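Side-chain contacts in catalase (Bacillus pumilus, PDB 4QOL), which catalyses the breakdown of hydrogen peroxide to water and oxygen at a haem, and also shows peroxidase-like reactivity toward phenolic substrates: residues 62-67 with 117-122; 112-117 with 296-301; 245-250 with 255-260. One frame throughout, in Å; residues are numbered along the deposited sequence. Where two conformers were deposited one is given.

Contact 1: 62-67 with 117-122; sequences GAYGVF and KFYTEE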
loop_
_atom_site.group_PDB
_atom_site.type_symbol
_atom_site.label_atom_id
_atom_site.label_comp_id
_atom_site.label_asym_id
_atom_site.label_seq_id
_atom_site.Cartn_x
_atom_site.Cartn_y
_atom_site.Cartn_z
ATOM N N GLY A 62 -24.672 -7.265 -0.400
ATOM C CA GLY A 62 -24.481 -8.502 -1.162
ATOM C C GLY A 62 -25.311 -9.682 -0.663
ATOM O O GLY A 62 -25.650 -9.774 0.505
ATOM N N ALA A 63 -25.505 -10.654 -1.526
ATOM C CA ALA A 63 -26.153 -11.915 -1.154
ATOM C C ALA A 63 -25.746 -13.013 -2.116
ATOM O O ALA A 63 -25.425 -12.737 -3.260
ATOM C CB ALA A 63 -27.651 -11.748 -1.155
ATOM N N TYR A 64 -25.790 -14.246 -1.638
ATOM C CA TYR A 64 -25.563 -15.419 -2.546
ATOM C C TYR A 64 -26.863 -16.047 -2.990
ATOM O O TYR A 64 -27.905 -15.887 -2.369
ATOM C CB TYR A 64 -24.774 -16.473 -1.771
ATOM C CG TYR A 64 -23.406 -16.048 -1.376
ATOM C CD1 TYR A 64 -23.203 -15.433 -0.161
ATOM C CD2 TYR A 64 -22.303 -16.362 -2.148
ATOM C CE1 TYR A 64 -21.911 -15.065 0.251
ATOM C CE2 TYR A 64 -21.011 -16.031 -1.751
ATOM C CZ TYR A 64 -20.845 -15.337 -0.543
ATOM O OH TYR A 64 -19.541 -15.021 -0.136
ATOM N N GLY A 65 -26.779 -16.789 -4.093
ATOM C CA GLY A 65 -27.913 -17.488 -4.562
ATOM C C GLY A 65 -27.585 -18.479 -5.644
ATOM O O GLY A 65 -26.470 -18.970 -5.747
ATOM N N VAL A 66 -28.600 -18.812 -6.408
ATOM C CA VAL A 66 -28.502 -19.805 -7.488
ATOM C C VAL A 66 -29.194 -19.294 -8.743
ATOM O O VAL A 66 -30.236 -18.668 -8.674
ATOM C CB VAL A 66 -29.111 -21.180 -7.068
ATOM C CG1 VAL A 66 -29.057 -22.170 -8.202
ATOM C CG2 VAL A 66 -28.350 -21.741 -5.877
ATOM N N PHE A 67 -28.560 -19.512 -9.880
ATOM C CA PHE A 67 -29.173 -19.337 -11.162
ATOM C C PHE A 67 -29.502 -20.676 -11.837
ATOM O O PHE A 67 -28.678 -21.539 -11.882
ATOM C CB PHE A 67 -28.244 -18.549 -12.106
ATOM C CG PHE A 67 -28.842 -18.368 -13.476
ATOM C CD1 PHE A 67 -29.761 -17.358 -13.702
ATOM C CD2 PHE A 67 -28.454 -19.168 -14.535
ATOM C CE1 PHE A 67 -30.332 -17.168 -14.931
ATOM C CE2 PHE A 67 -29.024 -18.974 -15.785
ATOM C CZ PHE A 67 -29.979 -18.000 -15.972
ATOM N N LYS A 117 -21.995 -12.385 -10.134
ATOM C CA LYS A 117 -20.837 -13.257 -10.371
ATOM C C LYS A 117 -21.388 -14.700 -10.415
ATOM O O LYS A 117 -21.951 -15.153 -9.423
ATOM C CB LYS A 117 -19.835 -13.094 -9.222
ATOM C CG LYS A 117 -18.616 -14.013 -9.225
ATOM C CD LYS A 117 -17.644 -13.771 -8.062
ATOM C CE LYS A 117 -17.067 -12.377 -8.039
ATOM N NZ LYS A 117 -16.357 -11.928 -9.283
ATOM N N PHE A 118 -21.291 -15.321 -11.586
ATOM C CA PHE A 118 -21.660 -16.709 -11.803
ATOM C C PHE A 118 -20.392 -17.595 -11.669
ATOM O O PHE A 118 -19.413 -17.437 -12.420
ATOM C CB PHE A 118 -22.200 -16.882 -13.207
ATOM C CG PHE A 118 -23.428 -16.082 -13.553
ATOM C CD1 PHE A 118 -23.357 -14.829 -14.049
ATOM C CD2 PHE A 118 -24.686 -16.695 -13.499
ATOM C CE1 PHE A 118 -24.463 -14.145 -14.482
ATOM C CE2 PHE A 118 -25.826 -15.968 -13.848
ATOM C CZ PHE A 118 -25.724 -14.702 -14.358
ATOM N N TYR A 119 -20.431 -18.558 -10.746
ATOM C CA TYR A 119 -19.307 -19.450 -10.488
ATOM C C TYR A 119 -19.349 -20.680 -11.409
ATOM O O TYR A 119 -19.726 -21.780 -11.003
ATOM C CB TYR A 119 -19.260 -19.827 -9.033
ATOM C CG TYR A 119 -19.064 -18.693 -8.051
ATOM C CD1 TYR A 119 -17.772 -18.221 -7.725
ATOM C CD2 TYR A 119 -20.136 -18.174 -7.381
ATOM C CE1 TYR A 119 -17.599 -17.194 -6.794
ATOM C CE2 TYR A 119 -19.958 -17.176 -6.448
ATOM C CZ TYR A 119 -18.695 -16.709 -6.158
ATOM O OH TYR A 119 -18.547 -15.721 -5.160
ATOM N N THR A 120 -18.987 -20.484 -12.676
ATOM C CA THR A 120 -19.248 -21.525 -13.685
ATOM C C THR A 120 -18.143 -22.582 -13.699
ATOM O O THR A 120 -17.035 -22.355 -13.196
ATOM C CB THR A 120 -19.475 -20.992 -15.147
ATOM O OG1 THR A 120 -18.270 -20.963 -15.909
ATOM C CG2 THR A 120 -20.118 -19.568 -15.115
ATOM N N GLU A 121 -18.429 -23.687 -14.390
ATOM C CA GLU A 121 -17.444 -24.756 -14.531
ATOM C C GLU A 121 -16.287 -24.398 -15.482
ATOM O O GLU A 121 -15.261 -25.056 -15.440
ATOM C CB GLU A 121 -18.158 -26.049 -14.891
ATOM C CG GLU A 121 -18.599 -26.163 -16.317
ATOM C CD GLU A 121 -19.735 -27.144 -16.484
ATOM O OE1 GLU A 121 -20.871 -26.753 -16.271
ATOM O OE2 GLU A 121 -19.448 -28.291 -16.910
ATOM N N GLU A 122 -16.431 -23.370 -16.327
ATOM C CA GLU A 122 -15.374 -22.872 -17.194
ATOM C C GLU A 122 -14.795 -21.518 -16.740
ATOM O O GLU A 122 -14.197 -20.798 -17.544
ATOM C CB GLU A 122 -15.848 -22.814 -18.664
ATOM C CG GLU A 122 -16.050 -24.201 -19.241
ATOM C CD GLU A 122 -16.446 -24.269 -20.711
ATOM O OE1 GLU A 122 -16.818 -23.281 -21.341
ATOM O OE2 GLU A 122 -16.351 -25.399 -21.246
#

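Contact 2: 112-117 with 296-301; sequences RGFAVK and GRMTLN. With HEM (protoporphyrin IX containing Fe), chain E.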
loop_
_atom_site.group_PDB
_atom_site.type_symbol
_atom_site.label_atom_id
_atom_site.label_comp_id
_atom_site.label_asym_id
_atom_site.label_seq_id
_atom_site.Cartn_x
_atom_site.Cartn_y
_atom_site.Cartn_z
ATOM N N ARG A 112 -28.852 2.217 -9.839
ATOM C CA ARG A 112 -28.404 1.206 -8.939
ATOM C C ARG A 112 -27.571 0.155 -9.636
ATOM O O ARG A 112 -27.955 -0.346 -10.700
ATOM C CB ARG A 112 -29.611 0.513 -8.309
ATOM C CG ARG A 112 -30.074 1.089 -6.949
ATOM C CD ARG A 112 -30.330 2.575 -6.949
ATOM N NE ARG A 112 -30.776 3.087 -5.614
ATOM C CZ ARG A 112 -30.978 4.371 -5.395
ATOM N NH1 ARG A 112 -30.807 5.238 -6.362
ATOM N NH2 ARG A 112 -31.322 4.806 -4.200
ATOM N N GLY A 113 -26.482 -0.240 -8.980
ATOM C CA GLY A 113 -25.703 -1.378 -9.480
ATOM C C GLY A 113 -26.373 -2.690 -9.224
ATOM O O GLY A 113 -27.053 -2.873 -8.216
ATOM N N PHE A 114 -26.101 -3.608 -10.110
ATOM C CA PHE A 114 -26.709 -4.924 -10.146
ATOM C C PHE A 114 -25.645 -5.845 -10.734
ATOM O O PHE A 114 -25.596 -6.129 -11.919
ATOM C CB PHE A 114 -27.957 -4.877 -11.037
ATOM C CG PHE A 114 -28.915 -6.025 -10.850
ATOM C CD1 PHE A 114 -28.498 -7.344 -10.847
ATOM C CD2 PHE A 114 -30.279 -5.762 -10.743
ATOM C CE1 PHE A 114 -29.415 -8.390 -10.705
ATOM C CE2 PHE A 114 -31.196 -6.781 -10.611
ATOM C CZ PHE A 114 -30.767 -8.108 -10.592
ATOM N N ALA A 115 -24.744 -6.301 -9.855
ATOM C CA ALA A 115 -23.524 -7.045 -10.262
ATOM C C ALA A 115 -23.641 -8.510 -9.886
ATOM O O ALA A 115 -23.843 -8.815 -8.724
ATOM C CB ALA A 115 -22.285 -6.439 -9.586
ATOM N N VAL A 116 -23.579 -9.405 -10.867
ATOM C CA VAL A 116 -23.740 -10.807 -10.654
ATOM C C VAL A 116 -22.501 -11.601 -11.072
ATOM O O VAL A 116 -22.026 -11.483 -12.211
ATOM C CB VAL A 116 -24.953 -11.328 -11.475
ATOM C CG1 VAL A 116 -25.185 -12.828 -11.203
ATOM C CG2 VAL A 116 -26.209 -10.505 -11.150
ATOM N N LYS A 117 -21.995 -12.385 -10.134
ATOM C CA LYS A 117 -20.837 -13.257 -10.371
ATOM C C LYS A 117 -21.388 -14.700 -10.415
ATOM O O LYS A 117 -21.951 -15.153 -9.423
ATOM C CB LYS A 117 -19.835 -13.094 -9.222
ATOM C CG LYS A 117 -18.616 -14.013 -9.225
ATOM C CD LYS A 117 -17.644 -13.771 -8.062
ATOM C CE LYS A 117 -17.067 -12.377 -8.039
ATOM N NZ LYS A 117 -16.357 -11.928 -9.283
ATOM N N GLY A 296 -33.709 -18.020 -17.806
ATOM C CA GLY A 296 -33.743 -18.695 -16.550
ATOM C C GLY A 296 -33.991 -17.765 -15.409
ATOM O O GLY A 296 -34.494 -16.641 -15.610
ATOM N N ARG A 297 -33.773 -18.287 -14.219
ATOM C CA ARG A 297 -34.145 -17.545 -13.032
ATOM C C ARG A 297 -33.071 -17.608 -11.959
ATOM O O ARG A 297 -32.465 -18.651 -11.720
ATOM C CB ARG A 297 -35.454 -18.093 -12.401
ATOM C CG ARG A 297 -35.945 -17.336 -11.159
ATOM C CD ARG A 297 -37.222 -18.042 -10.723
ATOM N NE ARG A 297 -38.080 -17.405 -9.741
ATOM C CZ ARG A 297 -39.101 -16.578 -9.975
ATOM N NH1 ARG A 297 -39.371 -16.099 -11.181
ATOM N NH2 ARG A 297 -39.801 -16.140 -8.938
ATOM N N MET A 298 -32.806 -16.438 -11.385
ATOM C CA MET A 298 -31.846 -16.294 -10.281
ATOM C C MET A 298 -32.591 -15.990 -8.961
ATOM O O MET A 298 -33.422 -15.077 -8.878
ATOM C CB MET A 298 -30.865 -15.143 -10.561
ATOM C CG MET A 298 -29.925 -14.860 -9.382
ATOM S SD MET A 298 -28.677 -13.627 -9.847
ATOM C CE MET A 298 -29.628 -12.110 -9.840
ATOM N N THR A 299 -32.294 -16.772 -7.943
ATOM C CA THR A 299 -32.893 -16.629 -6.630
ATOM C C THR A 299 -31.773 -16.356 -5.655
ATOM O O THR A 299 -30.794 -17.115 -5.589
ATOM C CB THR A 299 -33.638 -17.908 -6.212
ATOM O OG1 THR A 299 -34.595 -18.196 -7.234
ATOM C CG2 THR A 299 -34.321 -17.754 -4.912
ATOM N N LEU A 300 -31.936 -15.309 -4.871
ATOM C CA LEU A 300 -30.975 -15.009 -3.808
ATOM C C LEU A 300 -31.474 -15.502 -2.457
ATOM O O LEU A 300 -32.542 -15.051 -1.985
ATOM C CB LEU A 300 -30.714 -13.505 -3.756
ATOM C CG LEU A 300 -30.197 -12.918 -5.079
ATOM C CD1 LEU A 300 -29.893 -11.447 -4.876
ATOM C CD2 LEU A 300 -28.987 -13.684 -5.597
ATOM N N ASN A 301 -30.693 -16.397 -1.841
ATOM C CA ASN A 301 -31.202 -17.170 -0.700
ATOM C C ASN A 301 -30.260 -17.257 0.522
ATOM O O ASN A 301 -30.539 -17.988 1.461
ATOM C CB ASN A 301 -31.602 -18.564 -1.152
ATOM C CG ASN A 301 -30.432 -19.379 -1.685
ATOM O OD1 ASN A 301 -29.284 -18.992 -1.559
ATOM N ND2 ASN A 301 -30.735 -20.514 -2.296
HETATM C CHA HEM E . -18.108 -0.306 -9.921
HETATM C CHB HEM E . -15.574 1.897 -13.421
HETATM C CHC HEM E . -19.692 2.004 -16.220
HETATM C CHD HEM E . -21.854 -0.821 -12.929
HETATM C C1A HEM E . -17.085 0.316 -10.620
HETATM C C2A HEM E . -15.765 0.560 -10.121
HETATM C C3A HEM E . -15.057 1.175 -11.107
HETATM C C4A HEM E . -15.924 1.307 -12.207
HETATM C CMA HEM E . -13.618 1.592 -11.196
HETATM C CAA HEM E . -15.284 0.144 -8.768
HETATM C CBA HEM E . -15.163 -1.393 -8.819
HETATM C CGA HEM E . -14.518 -1.943 -7.602
HETATM O O1A HEM E . -14.592 -3.174 -7.408
HETATM O O2A HEM E . -13.828 -1.222 -6.846
HETATM C C1B HEM E . -16.529 2.113 -14.454
HETATM C C2B HEM E . -16.185 2.776 -15.675
HETATM C C3B HEM E . -17.311 2.834 -16.454
HETATM C C4B HEM E . -18.378 2.136 -15.722
HETATM C CMB HEM E . -14.811 3.298 -16.006
HETATM C CAB HEM E . -17.486 3.376 -17.803
HETATM C CBB HEM E . -16.406 3.641 -18.543
HETATM C C1C HEM E . -20.642 1.228 -15.556
HETATM C C2C HEM E . -21.776 0.733 -16.158
HETATM C C3C HEM E . -22.395 -0.039 -15.224
HETATM C C4C HEM E . -21.597 -0.090 -14.058
HETATM C CMC HEM E . -22.240 1.111 -17.549
HETATM C CAC HEM E . -23.553 -0.838 -15.443
HETATM C CBC HEM E . -23.784 -1.248 -16.679
HETATM C C1D HEM E . -20.958 -0.876 -11.850
HETATM C C2D HEM E . -21.296 -1.593 -10.621
HETATM C C3D HEM E . -20.286 -1.441 -9.758
HETATM C C4D HEM E . -19.312 -0.631 -10.481
HETATM C CMD HEM E . -22.591 -2.326 -10.433
HETATM C CAD HEM E . -20.158 -2.007 -8.366
HETATM C CBD HEM E . -19.688 -3.469 -8.537
HETATM C CGD HEM E . -19.611 -3.997 -7.135
HETATM O O1D HEM E . -20.656 -4.390 -6.629
HETATM O O2D HEM E . -18.523 -4.039 -6.499
HETATM N NA HEM E . -17.173 0.760 -11.942
HETATM N NB HEM E . -17.826 1.766 -14.554
HETATM N NC HEM E . -20.493 0.668 -14.306
HETATM N ND HEM E . -19.761 -0.310 -11.740
HETATM FE FE HEM E . -18.837 0.687 -13.094
#

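Contact 3: 245-250 with 255-260; sequences RDLYDR and NYPAWD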
loop_
_atom_site.group_PDB
_atom_site.type_symbol
_atom_site.label_atom_id
_atom_site.label_comp_id
_atom_site.label_asym_id
_atom_site.label_seq_id
_atom_site.Cartn_x
_atom_site.Cartn_y
_atom_site.Cartn_z
ATOM N N ARG A 245 -31.069 -3.036 4.593
ATOM C CA ARG A 245 -31.884 -3.672 5.627
ATOM C C ARG A 245 -32.908 -4.648 5.014
ATOM O O ARG A 245 -33.026 -5.805 5.417
ATOM C CB ARG A 245 -32.577 -2.630 6.460
ATOM C CG ARG A 245 -33.273 -3.246 7.696
ATOM C CD ARG A 245 -34.174 -2.179 8.333
ATOM N NE ARG A 245 -33.399 -1.002 8.753
ATOM C CZ ARG A 245 -32.774 -0.847 9.911
ATOM N NH1 ARG A 245 -32.735 -1.808 10.810
ATOM N NH2 ARG A 245 -32.179 0.297 10.170
ATOM N N ASP A 246 -33.623 -4.138 4.022
ATOM C CA ASP A 246 -34.683 -4.895 3.338
ATOM C C ASP A 246 -34.172 -6.181 2.708
ATOM O O ASP A 246 -34.806 -7.244 2.858
ATOM C CB ASP A 246 -35.296 -3.996 2.289
ATOM C CG ASP A 246 -36.304 -4.679 1.419
ATOM O OD1 ASP A 246 -37.519 -4.762 1.815
ATOM O OD2 ASP A 246 -35.837 -5.181 0.344
ATOM N N LEU A 247 -33.032 -6.098 2.029
ATOM C CA LEU A 247 -32.452 -7.281 1.380
ATOM C C LEU A 247 -32.101 -8.359 2.426
ATOM O O LEU A 247 -32.480 -9.534 2.274
ATOM C CB LEU A 247 -31.243 -6.908 0.519
ATOM C CG LEU A 247 -30.575 -8.089 -0.255
ATOM C CD1 LEU A 247 -31.489 -8.828 -1.241
ATOM C CD2 LEU A 247 -29.333 -7.564 -0.966
ATOM N N TYR A 248 -31.406 -7.943 3.472
ATOM C CA TYR A 248 -30.965 -8.863 4.495
ATOM C C TYR A 248 -32.173 -9.534 5.130
ATOM O O TYR A 248 -32.231 -10.755 5.321
ATOM C CB TYR A 248 -30.135 -8.124 5.530
ATOM C CG TYR A 248 -29.522 -9.048 6.562
ATOM C CD1 TYR A 248 -30.232 -9.416 7.682
ATOM C CD2 TYR A 248 -28.233 -9.576 6.378
ATOM C CE1 TYR A 248 -29.684 -10.295 8.604
ATOM C CE2 TYR A 248 -27.696 -10.432 7.289
ATOM C CZ TYR A 248 -28.432 -10.801 8.390
ATOM O OH TYR A 248 -27.819 -11.673 9.285
ATOM N N ASP A 249 -33.137 -8.699 5.469
ATOM C CA ASP A 249 -34.333 -9.164 6.182
ATOM C C ASP A 249 -35.195 -10.117 5.361
ATOM O O ASP A 249 -35.687 -11.116 5.904
ATOM C CB ASP A 249 -35.164 -7.950 6.618
ATOM C CG ASP A 249 -34.543 -7.207 7.799
ATOM O OD1 ASP A 249 -33.497 -7.650 8.394
ATOM O OD2 ASP A 249 -35.093 -6.141 8.155
ATOM N N ARG A 250 -35.376 -9.835 4.081
ATOM C CA ARG A 250 -36.065 -10.778 3.166
ATOM C C ARG A 250 -35.447 -12.167 3.195
ATOM O O ARG A 250 -36.126 -13.181 3.338
ATOM C CB ARG A 250 -35.987 -10.332 1.717
ATOM C CG ARG A 250 -36.877 -9.212 1.356
ATOM C CD ARG A 250 -36.595 -8.705 -0.067
ATOM N NE ARG A 250 -37.310 -7.452 -0.297
ATOM C CZ ARG A 250 -38.553 -7.342 -0.764
ATOM N NH1 ARG A 250 -39.235 -8.414 -1.153
ATOM N NH2 ARG A 250 -39.103 -6.131 -0.898
ATOM N N ASN A 255 -37.957 -15.138 2.542
ATOM C CA ASN A 255 -38.713 -14.539 1.461
ATOM C C ASN A 255 -37.718 -14.160 0.352
ATOM O O ASN A 255 -37.428 -13.005 0.141
ATOM C CB ASN A 255 -39.500 -13.332 1.976
ATOM C CG ASN A 255 -40.340 -12.672 0.903
ATOM O OD1 ASN A 255 -40.697 -13.295 -0.103
ATOM N ND2 ASN A 255 -40.636 -11.379 1.094
ATOM N N TYR A 256 -37.211 -15.173 -0.358
ATOM C CA TYR A 256 -36.059 -14.965 -1.277
ATOM C C TYR A 256 -36.445 -14.182 -2.525
ATOM O O TYR A 256 -37.382 -14.537 -3.216
ATOM C CB TYR A 256 -35.490 -16.298 -1.674
ATOM C CG TYR A 256 -35.103 -17.164 -0.510
ATOM C CD1 TYR A 256 -34.482 -16.620 0.630
ATOM C CD2 TYR A 256 -35.412 -18.530 -0.503
ATOM C CE1 TYR A 256 -34.125 -17.417 1.698
ATOM C CE2 TYR A 256 -35.055 -19.320 0.570
ATOM C CZ TYR A 256 -34.420 -18.776 1.653
ATOM O OH TYR A 256 -34.056 -19.549 2.715
ATOM N N PRO A 257 -35.760 -13.057 -2.810
ATOM C CA PRO A 257 -36.091 -12.307 -4.035
ATOM C C PRO A 257 -35.495 -12.996 -5.235
ATOM O O PRO A 257 -34.454 -13.672 -5.110
ATOM C CB PRO A 257 -35.412 -10.938 -3.809
ATOM C CG PRO A 257 -34.265 -11.243 -2.900
ATOM C CD PRO A 257 -34.683 -12.399 -2.020
ATOM N N ALA A 258 -36.158 -12.835 -6.374
ATOM C CA ALA A 258 -35.714 -13.493 -7.572
ATOM C C ALA A 258 -35.853 -12.568 -8.750
ATOM O O ALA A 258 -36.659 -11.636 -8.736
ATOM C CB ALA A 258 -36.493 -14.795 -7.794
ATOM N N TRP A 259 -35.154 -12.918 -9.818
ATOM C CA TRP A 259 -35.231 -12.225 -11.097
ATOM C C TRP A 259 -35.181 -13.247 -12.172
ATOM O O TRP A 259 -34.332 -14.180 -12.178
ATOM C CB TRP A 259 -34.057 -11.274 -11.312
ATOM C CG TRP A 259 -34.073 -10.068 -10.429
ATOM C CD1 TRP A 259 -34.413 -8.805 -10.780
ATOM C CD2 TRP A 259 -33.707 -10.020 -9.036
ATOM N NE1 TRP A 259 -34.319 -7.966 -9.683
ATOM C CE2 TRP A 259 -33.889 -8.697 -8.605
ATOM C CE3 TRP A 259 -33.222 -10.968 -8.133
ATOM C CZ2 TRP A 259 -33.572 -8.278 -7.332
ATOM C CZ3 TRP A 259 -32.935 -10.570 -6.837
ATOM C CH2 TRP A 259 -33.146 -9.219 -6.443
ATOM N N ASP A 260 -36.042 -13.043 -13.163
ATOM C CA ASP A 260 -35.933 -13.793 -14.386
ATOM C C ASP A 260 -35.004 -13.116 -15.326
ATOM O O ASP A 260 -35.068 -11.901 -15.535
ATOM C CB ASP A 260 -37.333 -13.989 -15.033
ATOM C CG ASP A 260 -38.227 -14.922 -14.225
ATOM O OD1 ASP A 260 -37.729 -15.884 -13.592
ATOM O OD2 ASP A 260 -39.454 -14.710 -14.226
HETATM O O HOH W 1 -38.364 -11.022 -1.632
#

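Contact 1: 62-67 with 117-122
Phe118 drives the edge of its ring into one face of Phe67, a T-shaped pair with ring planes at 87° and centroids 5.6 Å apart. The atom at the point is Phe118 CE2, and it does not aim at the middle of the ring. It sits over the root, 3.9 Å from Phe67 CG and equally close to CB, with CD1 and CD2 slightly farther off. Phe67 reaches across from strand 60-69 because its CG stands anti to the backbone N (chi1 179°). Phe118, on strand 113-120, has CG anti to its own carbonyl carbon instead (chi1 -60°), which carries the ring over to that face.

Two tyrosines meet on the other side of the same strands. Tyr119 OH comes within 4.2 Å of Tyr64 CE2, approaching that ring obliquely, a loose van der Waals touch. Each hydroxyl has a firmer partner elsewhere: Tyr119 OH bonds to Val357 O, and Tyr64 OH to Glu310. On one face of the Tyr119 ring Lys117 CG lies 4.0 Å above the plane, toward the rim; Tyr361 also stacks on Tyr119, while Arg302 makes a cation-pi contact with Tyr64.

Strand 88-96 runs between the two segments in the antiparallel sheet of the catalase beta-barrel, so these rings reach over a neighbour: Phe118 rests on Val91, Tyr119 on Phe92. Beyond Tyr119, the centre of an inverse gamma turn, the chain leaves the strand through an ST turn, Glu122 N giving a 3.1 Å bond to Thr120 OG1.

With the tyrosine hydroxyls engaged elsewhere, what joins the two segments is mainly dispersion, probably with a small electrostatic share from the ring edge of Phe118 over the face of Phe67; the joint is apolar and buried.

Contact 2: 112-117 with 296-301
Met298 lays its thioether end against Phe114 and Val116, spanning the interior of the catalase beta-barrel from strand 293-302 to strand 113-120. Its methyl CE meets the ring of Phe114 at the edge, near the ring plane, 3.8 Å from CE1, and the same methyl is 4.0 Å from Val116 CG2. The sulfur SD rests against the other branch, 3.8 Å from Val116 CG1. Chi1 and chi2 of Met298 are both near 175°, which sends the chain straight across; a bend at chi3 (75°) then swings CE toward the ring. With an alanine at this position the sulfur and methyl are gone, which would probably open a gap in the barrel interior beside the Phe114 edge and the Val116 methyls.

One shell out, Trp218 stacks on Phe114, while Phe95 and Trp259 meet it edge-to-face, which should fix the tilt of its ring. Val91 and Val93, on strand 88-96, pack against Met298. Strand 113-120 also has an outward side that belongs to the haem pocket. There Ala115 CB lies 3.9 Å from the propionate oxygen O1D of the haem, and Gly113 CA touches the porphyrin methyl CMD at 3.4 Å.

Contact 3: 245-250 with 255-260
Arg250 and Asn255 run alongside each other in one direction, their guanidinium and amide planes turned 39° from each other. Between NH1 of Arg250 and ND2 of Asn255 the gap is 4.0 Å, and two donors have little to offer each other there. The link runs instead through a water, which takes a bond from Arg250 NH1 in the guanidinium plane and gives one to the backbone O of Asn255, each 2.8 Å long. The guanidinium is gripped from its own helix as well: NE makes a nearly straight salt-bridge bond (175°) of 2.8 Å to Asp246 OD2, on the syn side of the carboxylate but somewhat out of its plane. Having CG anti to the carbonyl carbon (chi1 -75°) and an extended chain from CG to NE, Arg250 lays its aliphatic part beside Asn255, with CB 3.4 Å from Asn255 O.

This is the turn by which helix 242-253 hands the chain over to barrel strand 258-267. Asn255 N donates to Arg250 O, five residues back, at 2.8 Å, tying the start of the incoming segment to the last turn of the helix. Deeper in, Leu247 and Pro257 meet nearly perpendicular, Leu247 CD1 touching Pro257 CG at 4.0 Å. On the helix's subunit-facing side, Arg245 packs on Ile158 and Tyr248 on Thr156, both of a neighbouring subunit.

How the contacts relate
Contacts 1 and 2 are buried and apolar, and both use strand 113-120; contact 3 is only partly buried and mixes charge, water and a backbone bond with one apolar touch. Strands 60-69 and 293-302 are neighbours in the sheet, so contacts 1 and 2 meet directly: Val66 O and Thr299 N are 2.9 Å apart. Contact 3 joins contact 2 through the pairing of strands 258-267 and 293-302, where the Arg297-Asp260 salt bridge adds a polar tie between those strands. The centres of contacts 1 and 3 lie about 16 Å apart, without touching. Among the three, contact 2 alone reaches the haem.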